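Long-range contacts in beta-glucosidase (Chaetomella raphigera, PDB 6JXG), which probably hydrolyses terminal, non-reducing beta-D-glucosyl residues with release of beta-D-glucose, as expected of a secreted family 3 glycoside hydrolase in cellulose degradation: residues S27-V32 with Y261-N266; K36-G41 with L51-Y56; D232-H237 with G253-D258; G246-M251 with Q278-D283. One frame throughout, in Å; residues are numbered along the deposited sequence.

All four contacts belong to one side of the N-terminal, TIM-barrel-related part of the chain. The run 246-251 is the shared middle: Ala250 N lies 2.9 Å from Val29 O and Ala250 O 2.9 Å from Gly31 N, probable hydrogen bonds that tie interaction 4 to interaction 1, whose centre is about 10 Å away. Met251 O, 3.0 Å from Ala234 N, joins it to interaction 3 in the same way. Trp233 then reaches interaction 2, its NE1 being 2.8 Å from Val40 O. Interaction 3 begins at the aspartate of the Ser-Asp-Trp sequence, which is the nucleophile in family 3 relatives; interaction 1 instead meets a surface glycan.

Interaction 1 (S27-V32 with Y261-N266); sequences SIVTGV and YLWGSN. With NAG (2-acetamido-2-deoxy-beta-D-glucopyranose), chain C.
The chain leaves helix 22-29 at Thr30, the first residue to drop helical torsions, and there it comes closest to Gly264, CA to CA 5.7 Å. Gly264 has positive phi and occupies the N-cap position of helix 265-272, so the end of one helix meets the start of another. Thr30 OG1 lies beside its own backbone N, which puts the hydroxyl in front of Gly264 N; that N-H reaches OG1 over 2.9 Å at 156°. The same hydroxyl is also bonded to Ala26 O, one turn back in its helix, so it bridges the two helix ends. In the TIM-barrel-related domain this joins helix 22-29 to the outer helical layer, where Met284 of helix 278-294 packs on both Val29 and Trp263. Val29 CG1 meets the benzo part of the Trp263 indole obliquely at CE3 (3.3 Å), the two side chains crossing at about a right angle, while Val29 O sits in the ring plane at its edge. Tyr261 swings its phenol along Gly31 and Val32: Gly31 O is at the ring edge, 3.3 Å from Tyr261 CE1, and Tyr261 OH donates to Val32 O over 2.8 Å, from above the carbonyl plane. Asn266 works outward, its ND2 holding Tyr261 O in a nearly straight bond (171°) while its OD1 accepts from O6 of the NAG, 3.0 Å away.

Interaction 2 (K36-G41 with L51-Y56); sequences KGPCVG and LPELCY
Cys39 and Cys55 reach across to one another as a disulfide, just before a classic beta bulge that starts the barrel sheet of this TIM-barrel-related domain. The two sulfurs approach from differently turned side chains: SG of Cys39 is beside its backbone N, whereas SG of Cys55 is anti to its own (chi1 171°). They meet with an SG-SG bond of 2.0 Å and a twist of -102° about it, which staples the loop of residues 36-39 to strand 55-57. Next to it, Gly41 and Tyr56 form an antiparallel hydrogen-bonded pair, with Val40 and Gly41 together facing Tyr56. Val40 N itself is bonded to Gln57 OE1. The Tyr56 ring turns away from the strand pairing, yet Gly41 O lies at its edge, near the ring plane, 3.7 Å from Tyr56 CD2. At the far end Glu53, extended throughout, meets Pro38 tip to tip, with Glu53 OE1 3.7 Å from Pro38 CD. Of the two backbone bonds, Gly41 N to Tyr56 O (3.0 Å) lies in the carbonyl plane, while Tyr56 N meets Gly41 O at 2.9 Å from 26° above that plane.

Interaction 3 (D232-H237 with G253-D258); sequences DWAAQH and GDNFGD
The Phe256 ring stands at the rim of Trp233, its CE1 near the plane of the indole and beside the edge at CD1, so neither ring lies flat on the other. The two side chains cross at about a right angle, and the closest carbons are Trp233 CB and Phe256 CZ, 3.6 Å apart. Trp233 O approaches the phenyl obliquely, 3.4 Å from Phe256 CE2, and Ala234 CB does likewise, 3.8 Å from Phe256 CD2. Trp34 completes this aromatic group, edge-to-face with Phe256 and with its plane at about 90° to that of Trp233. Ala234 is presented by a type II turn from Asp232 to Ala235, closed by Ala235 N to Asp232 O; its methyl also touches Asn255 ND2 at 3.5 Å. Across from Ala234, Asn255 is the centre of an inverse gamma turn, its N-H held by Asp258 OD2 from above the carboxylate plane. These are loops following strand 228-231 and helix 239-245 of the TIM-barrel-related domain. Asp232 stands where family 3 relatives carry the nucleophile, consistent with a position at the active site; its OD1 accepts Trp233 N over 2.7 Å through the anti lone pair. Farther along, Gln236 NE2 reaches Gly253 O through two waters. One makes two good bonds, 2.9 Å from Gln236 NE2 and 2.7 Å from Gly253 O, while the second has only a weak bond to that carbonyl. Direct contact between the loops is therefore mainly apolar packing, with water carrying the polar link, and the Asp232 carboxylate is probably steadied by the N-H of its own neighbour.

Interaction 4 (G246-M251 with Q278-D283); sequences GLDVAM and QSRLDD
This is a buried salt-bridge network in the alpha-helical outer layer of the TIM-barrel-related domain, joining the first turn of helix 278-294 to the chain that leaves helix 239-245. That helix ends in a Schellman motif at Gly246, whose backbone angles would press a side chain against the preceding carbonyl oxygen, and the chain then runs on beside strand 228-231. Arg280 does nearly all the reaching. Its CG is anti to the backbone N, and further bends at chi2 and chi3 bring the guanidinium edge-on to Leu247 O and Asp248. NH1 donates to Leu247 O over 2.9 Å at 159°, with the acceptor in the guanidinium plane but NH1 itself above the plane of the carbonyl; the same nitrogen also bonds to Ala243 O in the preceding helix. Gly246 CA comes up obliquely, 3.5 Å from Arg280 NH1. NH2 serves two carboxylates, gripping Asp248 OD1 across the segments at 2.8 Å and Asp283 OD2, three residues on in its own helix, at 3.0 Å. Asp248 OD1 and Asp283 OD2 are thereby brought within 4.4 Å of each other, a repulsion that the shared guanidinium probably offsets, with Arg287 giving Asp283 a second positive partner. Asp248, by contrast, is held at both oxygens, since OD2 pairs with Lys220 and accepts Val229 N from strand 228-231. Together with the two carbonyls, these carboxylates probably hold the guanidinium in place, and the positive groups would favour their ionised form. The Asp248 carboxylate and Arg280 guanidinium are turned 66° apart, and Arg280 NH2 meets Asp248 OD1 nearly along its C-O axis.

Interaction 1 (S27-V32 with Y261-N266)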
loop_
_atom_site.group_PDB
_atom_site.type_symbol
_atom_site.label_atom_id
_atom_site.label_comp_id
_atom_site.label_asym_id
_atom_site.label_seq_id
_atom_site.Cartn_x
_atom_site.Cartn_y
_atom_site.Cartn_z
ATOM N N SER A 27 -31.226 9.368 0.204
ATOM C CA SER A 27 -30.241 10.391 0.578
ATOM C C SER A 27 -29.033 9.737 1.268
ATOM O O SER A 27 -27.968 10.352 1.269
ATOM C CB SER A 27 -30.870 11.498 1.476
ATOM O OG SER A 27 -31.173 10.962 2.776
ATOM N N ILE A 28 -29.215 8.517 1.805
ATOM C CA ILE A 28 -28.151 7.771 2.427
ATOM C C ILE A 28 -27.207 7.109 1.386
ATOM O O ILE A 28 -26.025 6.962 1.629
ATOM C CB ILE A 28 -28.693 6.711 3.395
ATOM C CG1 ILE A 28 -29.283 7.395 4.622
ATOM C CG2 ILE A 28 -27.619 5.801 3.979
ATOM C CD1 ILE A 28 -30.094 6.479 5.561
ATOM N N VAL A 29 -27.724 6.860 0.183
ATOM C CA VAL A 29 -26.995 6.127 -0.806
ATOM C C VAL A 29 -26.449 7.053 -1.902
ATOM O O VAL A 29 -25.643 6.640 -2.765
ATOM C CB VAL A 29 -28.087 5.113 -1.253
ATOM C CG1 VAL A 29 -28.575 5.282 -2.622
ATOM C CG2 VAL A 29 -28.148 3.798 -0.455
ATOM N N THR A 30 -26.840 8.316 -1.884
ATOM C CA THR A 30 -26.544 9.227 -2.962
ATOM C C THR A 30 -25.773 10.398 -2.419
ATOM O O THR A 30 -26.237 11.144 -1.584
ATOM C CB THR A 30 -27.811 9.774 -3.653
ATOM O OG1 THR A 30 -28.714 8.713 -3.915
ATOM C CG2 THR A 30 -27.466 10.554 -4.934
ATOM N N GLY A 31 -24.527 10.517 -2.892
ATOM C CA GLY A 31 -23.691 11.619 -2.515
ATOM C C GLY A 31 -24.374 12.949 -2.784
ATOM O O GLY A 31 -25.136 13.084 -3.765
ATOM N N VAL A 32 -24.012 13.959 -1.985
ATOM C CA VAL A 32 -24.675 15.315 -2.116
ATOM C C VAL A 32 -24.198 16.132 -3.306
ATOM O O VAL A 32 -24.814 17.140 -3.631
ATOM C CB VAL A 32 -24.508 16.195 -0.865
ATOM C CG1 VAL A 32 -25.111 15.509 0.321
ATOM C CG2 VAL A 32 -23.064 16.557 -0.622
ATOM N N TYR A 261 -27.699 13.639 -10.908
ATOM C CA TYR A 261 -27.612 12.514 -9.961
ATOM C C TYR A 261 -28.283 11.251 -10.545
ATOM O O TYR A 261 -29.519 11.223 -10.772
ATOM C CB TYR A 261 -28.263 12.883 -8.606
ATOM C CG TYR A 261 -27.616 14.035 -7.935
ATOM C CD1 TYR A 261 -26.669 13.864 -6.939
ATOM C CD2 TYR A 261 -27.924 15.339 -8.336
ATOM C CE1 TYR A 261 -26.067 14.958 -6.347
ATOM C CE2 TYR A 261 -27.308 16.439 -7.782
ATOM C CZ TYR A 261 -26.411 16.266 -6.757
ATOM O OH TYR A 261 -25.850 17.400 -6.214
ATOM N N LEU A 262 -27.468 10.266 -10.862
ATOM C CA LEU A 262 -28.002 8.997 -11.429
ATOM C C LEU A 262 -28.826 8.249 -10.433
ATOM O O LEU A 262 -29.695 7.470 -10.794
ATOM C CB LEU A 262 -26.858 8.090 -11.953
ATOM C CG LEU A 262 -26.265 8.603 -13.264
ATOM C CD1 LEU A 262 -24.909 8.037 -13.606
ATOM C CD2 LEU A 262 -27.231 8.295 -14.405
ATOM N N TRP A 263 -28.581 8.508 -9.152
ATOM C CA TRP A 263 -29.427 7.940 -8.071
ATOM C C TRP A 263 -30.350 9.078 -7.513
ATOM O O TRP A 263 -31.037 9.696 -8.319
ATOM C CB TRP A 263 -28.595 7.208 -7.043
ATOM C CG TRP A 263 -28.211 5.818 -7.442
ATOM C CD1 TRP A 263 -28.477 5.157 -8.640
ATOM C CD2 TRP A 263 -27.432 4.890 -6.660
ATOM N NE1 TRP A 263 -27.969 3.867 -8.608
ATOM C CE2 TRP A 263 -27.288 3.703 -7.420
ATOM C CE3 TRP A 263 -26.824 4.967 -5.431
ATOM C CZ2 TRP A 263 -26.605 2.600 -6.940
ATOM C CZ3 TRP A 263 -26.128 3.868 -4.946
ATOM C CH2 TRP A 263 -26.075 2.672 -5.663
ATOM N N GLY A 264 -30.399 9.371 -6.220
ATOM C CA GLY A 264 -31.344 10.374 -5.768
ATOM C C GLY A 264 -32.780 9.987 -6.223
ATOM O O GLY A 264 -33.151 8.772 -6.222
ATOM N N SER A 265 -33.526 10.985 -6.712
ATOM C CA SER A 265 -34.870 10.771 -7.261
ATOM C C SER A 265 -34.845 9.839 -8.433
ATOM O O SER A 265 -35.832 9.216 -8.675
ATOM C CB SER A 265 -35.480 12.024 -7.869
ATOM O OG SER A 265 -35.532 13.031 -6.966
ATOM N N ASN A 266 -33.797 9.860 -9.239
ATOM C CA ASN A 266 -33.682 8.868 -10.290
ATOM C C ASN A 266 -33.714 7.411 -9.833
ATOM O O ASN A 266 -34.343 6.610 -10.472
ATOM C CB ASN A 266 -32.431 9.078 -11.110
ATOM C CG ASN A 266 -32.678 9.909 -12.332
ATOM O OD1 ASN A 266 -33.695 9.764 -12.984
ATOM N ND2 ASN A 266 -31.768 10.807 -12.632
HETATM C C1 NAG C . -36.917 3.685 -14.999
HETATM C C2 NAG C . -36.904 3.872 -16.543
HETATM C C3 NAG C . -35.510 4.213 -17.010
HETATM C C4 NAG C . -34.880 5.301 -16.157
HETATM C C5 NAG C . -34.998 4.999 -14.646
HETATM C C6 NAG C . -34.451 6.125 -13.713
HETATM C C7 NAG C . -38.572 2.519 -17.683
HETATM C C8 NAG C . -38.881 1.235 -18.438
HETATM N N2 NAG C . -37.306 2.692 -17.298
HETATM O O3 NAG C . -35.497 4.600 -18.387
HETATM O O4 NAG C . -33.547 5.372 -16.628
HETATM O O5 NAG C . -36.363 4.804 -14.314
HETATM O O6 NAG C . -35.018 7.340 -14.113
HETATM O O7 NAG C . -39.446 3.344 -17.374
#

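Interaction 2 (K36-G41 with L51-Y56)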
loop_
_atom_site.group_PDB
_atom_site.type_symbol
_atom_site.label_atom_id
_atom_site.label_comp_id
_atom_site.label_asym_id
_atom_site.label_seq_id
_atom_site.Cartn_x
_atom_site.Cartn_y
_atom_site.Cartn_z
ATOM N N LYS A 36 -19.952 19.956 -2.560
ATOM C CA LYS A 36 -21.109 20.577 -1.926
ATOM C C LYS A 36 -21.030 20.432 -0.394
ATOM O O LYS A 36 -21.333 21.384 0.346
ATOM C CB LYS A 36 -22.435 19.983 -2.432
ATOM C CG LYS A 36 -22.782 20.175 -3.922
ATOM C CD LYS A 36 -22.883 21.648 -4.339
ATOM C CE LYS A 36 -21.784 22.147 -5.319
ATOM N NZ LYS A 36 -21.177 23.457 -4.878
ATOM N N GLY A 37 -20.661 19.234 0.093
ATOM C CA GLY A 37 -20.284 19.056 1.459
ATOM C C GLY A 37 -18.858 19.428 1.761
ATOM O O GLY A 37 -18.093 19.799 0.856
ATOM N N PRO A 38 -18.464 19.357 3.039
ATOM C CA PRO A 38 -17.139 19.788 3.405
ATOM C C PRO A 38 -16.049 18.733 3.161
ATOM O O PRO A 38 -14.876 19.059 3.050
ATOM C CB PRO A 38 -17.245 20.021 4.898
ATOM C CG PRO A 38 -18.252 19.016 5.342
ATOM C CD PRO A 38 -19.298 19.063 4.234
ATOM N N CYS A 39 -16.466 17.499 3.035
ATOM C CA CYS A 39 -15.559 16.369 2.814
ATOM C C CYS A 39 -15.414 16.031 1.319
ATOM O O CYS A 39 -16.163 16.506 0.485
ATOM C CB CYS A 39 -16.069 15.152 3.618
ATOM S SG CYS A 39 -16.276 15.581 5.374
ATOM N N VAL A 40 -14.499 15.115 1.008
ATOM C CA VAL A 40 -14.301 14.668 -0.361
ATOM C C VAL A 40 -15.598 14.097 -0.922
ATOM O O VAL A 40 -15.872 14.211 -2.142
ATOM C CB VAL A 40 -13.079 13.704 -0.424
ATOM C CG1 VAL A 40 -12.840 13.112 -1.820
ATOM C CG2 VAL A 40 -11.857 14.521 -0.037
ATOM N N GLY A 41 -16.356 13.487 -0.043
ATOM C CA GLY A 41 -17.731 13.003 -0.311
ATOM C C GLY A 41 -18.588 13.124 0.929
ATOM O O GLY A 41 -18.097 12.963 2.038
ATOM N N LEU A 51 -28.373 9.994 12.313
ATOM C CA LEU A 51 -27.269 9.781 11.379
ATOM C C LEU A 51 -26.730 11.142 10.945
ATOM O O LEU A 51 -27.486 11.938 10.387
ATOM C CB LEU A 51 -27.799 9.069 10.148
ATOM C CG LEU A 51 -26.723 8.634 9.122
ATOM C CD1 LEU A 51 -25.947 7.417 9.664
ATOM C CD2 LEU A 51 -27.421 8.215 7.845
ATOM N N PRO A 52 -25.440 11.375 11.121
ATOM C CA PRO A 52 -24.884 12.660 10.628
ATOM C C PRO A 52 -24.762 12.715 9.131
ATOM O O PRO A 52 -25.061 11.760 8.451
ATOM C CB PRO A 52 -23.513 12.716 11.262
ATOM C CG PRO A 52 -23.066 11.273 11.291
ATOM C CD PRO A 52 -24.365 10.457 11.563
ATOM N N GLU A 53 -24.293 13.858 8.636
ATOM C CA GLU A 53 -23.917 14.002 7.276
ATOM C C GLU A 53 -22.628 13.183 7.068
ATOM O O GLU A 53 -21.531 13.688 7.283
ATOM C CB GLU A 53 -23.738 15.486 6.969
ATOM C CG GLU A 53 -23.436 15.828 5.522
ATOM C CD GLU A 53 -23.341 17.318 5.263
ATOM O OE1 GLU A 53 -22.721 17.758 4.291
ATOM O OE2 GLU A 53 -23.917 18.047 6.028
ATOM N N LEU A 54 -22.736 11.918 6.652
ATOM C CA LEU A 54 -21.553 11.045 6.607
ATOM C C LEU A 54 -20.421 11.641 5.779
ATOM O O LEU A 54 -20.653 12.080 4.638
ATOM C CB LEU A 54 -21.850 9.641 6.084
ATOM C CG LEU A 54 -22.802 8.867 7.003
ATOM C CD1 LEU A 54 -23.350 7.650 6.248
ATOM C CD2 LEU A 54 -22.077 8.386 8.247
ATOM N N CYS A 55 -19.204 11.600 6.342
ATOM C CA CYS A 55 -18.037 12.307 5.800
ATOM C C CYS A 55 -17.052 11.235 5.294
ATOM O O CYS A 55 -16.599 10.376 6.093
ATOM C CB CYS A 55 -17.390 13.169 6.884
ATOM S SG CYS A 55 -15.771 13.899 6.402
ATOM N N TYR A 56 -16.776 11.299 3.979
ATOM C CA TYR A 56 -15.816 10.409 3.327
ATOM C C TYR A 56 -14.615 11.270 2.943
ATOM O O TYR A 56 -14.778 12.281 2.192
ATOM C CB TYR A 56 -16.443 9.847 2.054
ATOM C CG TYR A 56 -17.621 8.893 2.217
ATOM C CD1 TYR A 56 -17.494 7.523 1.956
ATOM C CD2 TYR A 56 -18.854 9.355 2.534
ATOM C CE1 TYR A 56 -18.552 6.699 2.078
ATOM C CE2 TYR A 56 -19.935 8.524 2.687
ATOM C CZ TYR A 56 -19.789 7.182 2.437
ATOM O OH TYR A 56 -20.889 6.373 2.561
#

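Interaction 3 (D232-H237 with G253-D258)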
loop_
_atom_site.group_PDB
_atom_site.type_symbol
_atom_site.label_atom_id
_atom_site.label_comp_id
_atom_site.label_asym_id
_atom_site.label_seq_id
_atom_site.Cartn_x
_atom_site.Cartn_y
_atom_site.Cartn_z
ATOM N N ASP A 232 -15.779 4.709 -6.864
ATOM C CA ASP A 232 -14.772 5.709 -7.066
ATOM C C ASP A 232 -15.506 6.929 -7.632
ATOM O O ASP A 232 -16.688 6.843 -8.019
ATOM C CB ASP A 232 -13.617 5.175 -7.936
ATOM C CG ASP A 232 -12.289 5.887 -7.694
ATOM O OD1 ASP A 232 -12.301 7.044 -7.236
ATOM O OD2 ASP A 232 -11.214 5.300 -8.022
ATOM N N TRP A 233 -14.815 8.078 -7.646
ATOM C CA TRP A 233 -15.476 9.337 -7.807
ATOM C C TRP A 233 -15.912 9.500 -9.255
ATOM O O TRP A 233 -15.118 9.642 -10.171
ATOM C CB TRP A 233 -14.669 10.492 -7.278
ATOM C CG TRP A 233 -15.013 10.929 -5.874
ATOM C CD1 TRP A 233 -15.118 12.210 -5.470
ATOM C CD2 TRP A 233 -15.205 10.119 -4.678
ATOM N NE1 TRP A 233 -15.409 12.281 -4.134
ATOM C CE2 TRP A 233 -15.461 11.016 -3.614
ATOM C CE3 TRP A 233 -15.164 8.744 -4.400
ATOM C CZ2 TRP A 233 -15.705 10.588 -2.307
ATOM C CZ3 TRP A 233 -15.401 8.316 -3.113
ATOM C CH2 TRP A 233 -15.664 9.245 -2.062
ATOM N N ALA A 234 -17.240 9.515 -9.396
ATOM C CA ALA A 234 -17.934 9.536 -10.690
ATOM C C ALA A 234 -17.650 8.266 -11.510
ATOM O O ALA A 234 -17.569 8.330 -12.750
ATOM C CB ALA A 234 -17.618 10.800 -11.486
ATOM N N ALA A 235 -17.475 7.130 -10.830
ATOM C CA ALA A 235 -17.220 5.839 -11.514
ATOM C C ALA A 235 -18.563 5.129 -11.756
ATOM O O ALA A 235 -18.614 4.068 -12.378
ATOM C CB ALA A 235 -16.241 4.944 -10.731
ATOM N N GLN A 236 -19.686 5.731 -11.297
ATOM C CA GLN A 236 -21.018 5.164 -11.564
ATOM C C GLN A 236 -21.407 5.632 -12.995
ATOM O O GLN A 236 -21.165 6.788 -13.336
ATOM C CB GLN A 236 -22.075 5.678 -10.581
ATOM C CG GLN A 236 -23.508 5.292 -10.855
ATOM C CD GLN A 236 -24.484 5.900 -9.850
ATOM O OE1 GLN A 236 -25.338 5.205 -9.278
ATOM N NE2 GLN A 236 -24.358 7.183 -9.640
ATOM N N HIS A 237 -22.018 4.760 -13.785
ATOM C CA HIS A 237 -22.368 5.058 -15.173
ATOM C C HIS A 237 -23.842 5.056 -15.431
ATOM O O HIS A 237 -24.281 5.775 -16.324
ATOM C CB HIS A 237 -21.723 4.052 -16.161
ATOM C CG HIS A 237 -20.254 4.186 -16.166
ATOM N ND1 HIS A 237 -19.598 5.026 -17.024
ATOM C CD2 HIS A 237 -19.339 3.783 -15.253
ATOM C CE1 HIS A 237 -18.312 5.061 -16.710
ATOM N NE2 HIS A 237 -18.138 4.327 -15.626
ATOM N N GLY A 253 -21.762 11.709 -6.070
ATOM C CA GLY A 253 -23.226 11.781 -6.253
ATOM C C GLY A 253 -23.607 12.299 -7.642
ATOM O O GLY A 253 -24.554 11.777 -8.292
ATOM N N ASP A 254 -22.899 13.340 -8.091
ATOM C CA ASP A 254 -23.023 13.848 -9.429
ATOM C C ASP A 254 -21.724 13.616 -10.209
ATOM O O ASP A 254 -20.713 13.021 -9.688
ATOM C CB ASP A 254 -23.435 15.330 -9.449
ATOM C CG ASP A 254 -22.411 16.254 -8.811
ATOM O OD1 ASP A 254 -22.736 17.454 -8.828
ATOM O OD2 ASP A 254 -21.313 15.813 -8.339
ATOM N N ASN A 255 -21.689 14.075 -11.455
ATOM C CA ASN A 255 -20.475 13.865 -12.233
ATOM C C ASN A 255 -19.510 15.022 -12.014
ATOM O O ASN A 255 -19.495 15.963 -12.816
ATOM C CB ASN A 255 -20.784 13.663 -13.708
ATOM C CG ASN A 255 -19.523 13.533 -14.563
ATOM O OD1 ASN A 255 -19.511 13.919 -15.732
ATOM N ND2 ASN A 255 -18.426 13.122 -13.961
ATOM N N PHE A 256 -18.750 14.948 -10.897
ATOM C CA PHE A 256 -17.815 15.991 -10.475
ATOM C C PHE A 256 -18.395 17.365 -10.608
ATOM O O PHE A 256 -17.778 18.313 -11.160
ATOM C CB PHE A 256 -16.459 15.891 -11.253
ATOM C CG PHE A 256 -15.494 14.899 -10.657
ATOM C CD1 PHE A 256 -14.916 15.143 -9.437
ATOM C CD2 PHE A 256 -15.163 13.704 -11.342
ATOM C CE1 PHE A 256 -14.016 14.229 -8.880
ATOM C CE2 PHE A 256 -14.254 12.830 -10.787
ATOM C CZ PHE A 256 -13.700 13.075 -9.573
ATOM N N GLY A 257 -19.593 17.520 -10.054
ATOM C CA GLY A 257 -20.111 18.865 -9.870
ATOM C C GLY A 257 -21.129 19.340 -10.891
ATOM O O GLY A 257 -21.559 20.497 -10.799
ATOM N N ASP A 258 -21.605 18.445 -11.747
ATOM C CA ASP A 258 -22.599 18.793 -12.783
ATOM C C ASP A 258 -24.057 18.866 -12.342
ATOM O O ASP A 258 -24.941 19.282 -13.153
ATOM C CB ASP A 258 -22.482 17.923 -14.040
ATOM C CG ASP A 258 -23.117 16.550 -13.936
ATOM O OD1 ASP A 258 -23.400 16.008 -15.046
ATOM O OD2 ASP A 258 -23.284 15.999 -12.828
HETATM O O HOH W 1 -25.775 9.376 -8.280
HETATM O O HOH W 2 -22.894 9.447 -10.307
#

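Interaction 4 (G246-M251 with Q278-D283)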
loop_
_atom_site.group_PDB
_atom_site.type_symbol
_atom_site.label_atom_id
_atom_site.label_comp_id
_atom_site.label_asym_id
_atom_site.label_seq_id
_atom_site.Cartn_x
_atom_site.Cartn_y
_atom_site.Cartn_z
ATOM N N GLY A 246 -24.815 -4.197 -7.402
ATOM C CA GLY A 246 -24.496 -4.233 -6.002
ATOM C C GLY A 246 -23.743 -3.031 -5.429
ATOM O O GLY A 246 -23.175 -3.130 -4.360
ATOM N N LEU A 247 -23.728 -1.918 -6.133
ATOM C CA LEU A 247 -23.189 -0.693 -5.608
ATOM C C LEU A 247 -24.114 -0.264 -4.443
ATOM O O LEU A 247 -25.320 -0.494 -4.513
ATOM C CB LEU A 247 -23.100 0.399 -6.621
ATOM C CG LEU A 247 -22.509 1.753 -6.270
ATOM C CD1 LEU A 247 -21.032 1.565 -5.933
ATOM C CD2 LEU A 247 -22.659 2.768 -7.397
ATOM N N ASP A 248 -23.536 0.338 -3.394
ATOM C CA ASP A 248 -24.334 0.840 -2.246
ATOM C C ASP A 248 -24.309 2.330 -2.064
ATOM O O ASP A 248 -25.301 2.906 -1.567
ATOM C CB ASP A 248 -23.903 0.181 -0.966
ATOM C CG ASP A 248 -24.008 -1.348 -1.046
ATOM O OD1 ASP A 248 -25.130 -1.839 -1.385
ATOM O OD2 ASP A 248 -22.994 -2.046 -0.775
ATOM N N VAL A 249 -23.225 2.971 -2.448
ATOM C CA VAL A 249 -23.104 4.410 -2.313
ATOM C C VAL A 249 -22.457 5.038 -3.551
ATOM O O VAL A 249 -21.389 4.604 -3.995
ATOM C CB VAL A 249 -22.227 4.799 -1.109
ATOM C CG1 VAL A 249 -22.165 6.324 -0.927
ATOM C CG2 VAL A 249 -22.752 4.156 0.165
ATOM N N ALA A 250 -23.105 6.075 -4.084
ATOM C CA ALA A 250 -22.621 6.757 -5.269
ATOM C C ALA A 250 -21.922 8.039 -4.897
ATOM O O ALA A 250 -22.574 8.954 -4.412
ATOM C CB ALA A 250 -23.758 7.057 -6.245
ATOM N N MET A 251 -20.621 8.097 -5.123
ATOM C CA MET A 251 -19.866 9.291 -4.803
ATOM C C MET A 251 -19.231 9.897 -6.064
ATOM O O MET A 251 -18.730 9.153 -6.862
ATOM C CB MET A 251 -18.737 8.911 -3.830
ATOM C CG MET A 251 -19.223 8.715 -2.413
ATOM S SD MET A 251 -19.705 10.334 -1.720
ATOM C CE MET A 251 -21.100 9.810 -0.740
ATOM N N GLN A 278 -37.158 -2.521 -4.643
ATOM C CA GLN A 278 -37.100 -1.895 -3.309
ATOM C C GLN A 278 -36.124 -2.611 -2.396
ATOM O O GLN A 278 -35.411 -1.945 -1.667
ATOM C CB GLN A 278 -38.477 -1.941 -2.631
ATOM C CG GLN A 278 -38.536 -1.311 -1.207
ATOM C CD GLN A 278 -38.296 0.179 -1.267
ATOM O OE1 GLN A 278 -38.773 0.837 -2.178
ATOM N NE2 GLN A 278 -37.499 0.709 -0.345
ATOM N N SER A 279 -36.099 -3.947 -2.433
ATOM C CA SER A 279 -35.209 -4.724 -1.603
ATOM C C SER A 279 -33.706 -4.368 -1.823
ATOM O O SER A 279 -32.862 -4.490 -0.886
ATOM C CB SER A 279 -35.428 -6.201 -1.854
ATOM O OG SER A 279 -35.049 -6.507 -3.188
ATOM N N ARG A 280 -33.393 -3.921 -3.025
ATOM C CA ARG A 280 -32.010 -3.578 -3.375
ATOM C C ARG A 280 -31.624 -2.291 -2.650
ATOM O O ARG A 280 -30.578 -2.212 -1.970
ATOM C CB ARG A 280 -31.804 -3.497 -4.905
ATOM C CG ARG A 280 -30.315 -3.187 -5.338
ATOM C CD ARG A 280 -29.359 -4.372 -5.141
ATOM N NE ARG A 280 -28.696 -4.306 -3.868
ATOM C CZ ARG A 280 -27.726 -3.410 -3.588
ATOM N NH1 ARG A 280 -27.246 -2.622 -4.527
ATOM N NH2 ARG A 280 -27.205 -3.360 -2.382
ATOM N N LEU A 281 -32.479 -1.291 -2.727
ATOM C CA LEU A 281 -32.203 -0.045 -1.919
ATOM C C LEU A 281 -32.158 -0.295 -0.385
ATOM O O LEU A 281 -31.301 0.227 0.348
ATOM C CB LEU A 281 -33.228 1.063 -2.231
ATOM C CG LEU A 281 -33.272 2.351 -1.415
ATOM C CD1 LEU A 281 -31.940 3.091 -1.478
ATOM C CD2 LEU A 281 -34.383 3.236 -1.936
ATOM N N ASP A 282 -33.077 -1.118 0.097
ATOM C CA ASP A 282 -33.116 -1.493 1.487
ATOM C C ASP A 282 -31.809 -2.171 1.863
ATOM O O ASP A 282 -31.271 -1.899 2.946
ATOM C CB ASP A 282 -34.284 -2.435 1.780
ATOM C CG ASP A 282 -35.654 -1.716 1.719
ATOM O OD1 ASP A 282 -35.712 -0.477 1.626
ATOM O OD2 ASP A 282 -36.699 -2.414 1.821
ATOM N N ASP A 283 -31.290 -3.012 0.980
ATOM C CA ASP A 283 -30.065 -3.745 1.242
ATOM C C ASP A 283 -28.894 -2.758 1.308
ATOM O O ASP A 283 -28.075 -2.836 2.191
ATOM C CB ASP A 283 -29.818 -4.790 0.171
ATOM C CG ASP A 283 -28.588 -5.598 0.442
ATOM O OD1 ASP A 283 -28.633 -6.437 1.348
ATOM O OD2 ASP A 283 -27.575 -5.351 -0.198
#